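Local structure of neural-cadherin (Drosophila melanogaster, 3UBF) at residues Gln213-Ser218 against Ser235-Ser240. The protein mediates calcium-dependent, homophilic adhesion between cells through the cadherin domains of its ectodomain, three of which make up this fragment. Residues are numbered along the deposited sequence; the frame is centred on the assembly and turned at random.
Sequences QFYMPS and SIKAKS
Gln-213 and Lys-239 form an antiparallel hydrogen-bonded pair: Gln-213 N donates to Lys-239 O at 3.0 Å, and Lys-239 N returns a short, nearly straight bond to Gln-213 O, with 173° at the hydrogen. Tyr-215 N to Lys-237 O, 2.9 Å, makes a third backbone bond just beyond strand 213-214. Between these bonds lies the non-hydrogen-bonded pair Phe-214 and Ala-238, whose CA atoms approach to 3.8 Å.

The pairing puts the short edge strand 213-214 beside strand 232-239, in one of the two sheets of the third cadherin domain in this fragment, a Greek-key beta sandwich. Phe-214 and Ala-238 project to its inner face, where both side chains touch Ala-292 of the facing sheet.

Apolar contact on this face centres on the Phe-214 ring. Ala-238 CB lies over one face, 4.0 Å from the ring centroid and 25° off the normal, a CH-pi geometry displaced toward the rim. Ile-236 CG2, anti to its own backbone N, meets Phe-214 CE2 at 3.4 Å.

On the side that carries Gln-213 and Lys-239, the Tyr-215 ring lies alongside the Lys-237 side chain, both pointing the same way. Lys-237 bends at chi3 (104°), and its CE comes 3.4 Å from Tyr-215 CE1. Lys-239 CB comes obliquely to the same ring, 3.7 Å from Tyr-215 CE1. The Gln-213 amide, also on this side, is held elsewhere, NE2 bonding to Pro-112 O.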
# COMPACT_ATOMS: atom_id res chain seq x y z
N GLN A 213 5.24 19.64 6.74
CA GLN A 213 4.11 18.74 6.78
C GLN A 213 4.39 17.64 7.79
O GLN A 213 5.46 17.01 7.78
CB GLN A 213 3.84 18.13 5.41
CG GLN A 213 2.62 17.23 5.34
CD GLN A 213 2.43 16.63 3.97
OE1 GLN A 213 3.37 16.56 3.17
NE2 GLN A 213 1.22 16.19 3.67
N PHE A 214 3.42 17.44 8.68
CA PHE A 214 3.52 16.40 9.67
C PHE A 214 3.34 15.05 9.00
O PHE A 214 2.65 14.94 7.99
CB PHE A 214 2.48 16.62 10.77
CG PHE A 214 2.87 17.68 11.76
CD1 PHE A 214 2.30 18.95 11.69
CD2 PHE A 214 3.80 17.42 12.76
CE1 PHE A 214 2.65 19.95 12.61
CE2 PHE A 214 4.17 18.42 13.69
CZ PHE A 214 3.59 19.68 13.62
N TYR A 215 3.98 14.02 9.56
CA TYR A 215 3.90 12.66 9.02
C TYR A 215 2.56 11.98 9.27
O TYR A 215 2.25 10.96 8.67
CB TYR A 215 5.09 11.81 9.48
CG TYR A 215 6.26 11.96 8.54
CD1 TYR A 215 7.26 12.90 8.78
CD2 TYR A 215 6.34 11.19 7.37
CE1 TYR A 215 8.31 13.06 7.91
CE2 TYR A 215 7.39 11.35 6.49
CZ TYR A 215 8.38 12.29 6.76
OH TYR A 215 9.43 12.45 5.88
N MET A 216 1.75 12.57 10.15
CA MET A 216 0.34 12.18 10.30
C MET A 216 -0.54 13.44 10.31
O MET A 216 -0.13 14.47 10.87
CB MET A 216 0.13 11.42 11.61
CG MET A 216 1.20 10.41 11.94
SD MET A 216 0.59 8.76 11.94
CE MET A 216 -0.81 8.92 13.05
N PRO A 217 -1.75 13.37 9.73
CA PRO A 217 -2.63 14.53 9.73
C PRO A 217 -3.20 14.83 11.12
O PRO A 217 -3.62 15.97 11.38
CB PRO A 217 -3.74 14.11 8.77
CG PRO A 217 -3.80 12.64 8.90
CD PRO A 217 -2.38 12.21 9.06
N SER A 218 -3.22 13.83 12.00
CA SER A 218 -3.48 14.04 13.42
C SER A 218 -2.82 12.94 14.24
O SER A 218 -2.52 11.87 13.74
CB SER A 218 -4.98 14.14 13.74
OG SER A 218 -5.66 12.91 13.53
N SER A 235 5.92 10.11 19.47
CA SER A 235 6.88 10.87 18.66
C SER A 235 6.15 11.56 17.54
O SER A 235 5.40 10.94 16.79
CB SER A 235 7.96 9.96 18.06
OG SER A 235 9.09 9.91 18.91
N ILE A 236 6.38 12.86 17.42
CA ILE A 236 5.79 13.62 16.35
C ILE A 236 6.90 14.09 15.41
O ILE A 236 7.96 14.53 15.85
CB ILE A 236 4.95 14.77 16.90
CG1 ILE A 236 3.65 14.19 17.46
CG2 ILE A 236 4.61 15.77 15.82
CD1 ILE A 236 3.26 14.80 18.75
N LYS A 237 6.66 13.95 14.11
CA LYS A 237 7.66 14.38 13.15
C LYS A 237 7.01 15.13 12.01
O LYS A 237 5.93 14.75 11.53
CB LYS A 237 8.47 13.19 12.63
CG LYS A 237 9.86 13.60 12.18
CD LYS A 237 10.67 12.41 11.69
CE LYS A 237 10.75 12.39 10.17
NZ LYS A 237 11.93 11.63 9.67
N ALA A 238 7.66 16.21 11.60
CA ALA A 238 7.24 16.97 10.44
C ALA A 238 8.37 16.99 9.44
O ALA A 238 9.55 16.97 9.79
CB ALA A 238 6.82 18.36 10.83
N LYS A 239 7.99 17.00 8.17
CA LYS A 239 8.95 17.00 7.10
C LYS A 239 9.18 18.45 6.73
O LYS A 239 8.22 19.20 6.55
CB LYS A 239 8.39 16.22 5.91
CG LYS A 239 9.27 16.26 4.70
CD LYS A 239 8.64 15.52 3.56
CE LYS A 239 9.56 15.57 2.39
NZ LYS A 239 9.28 14.45 1.47
N SER A 240 10.44 18.84 6.64
CA SER A 240 10.77 20.16 6.15
C SER A 240 11.12 20.04 4.68
O SER A 240 12.08 19.34 4.32
CB SER A 240 11.95 20.74 6.94
OG SER A 240 12.47 21.88 6.29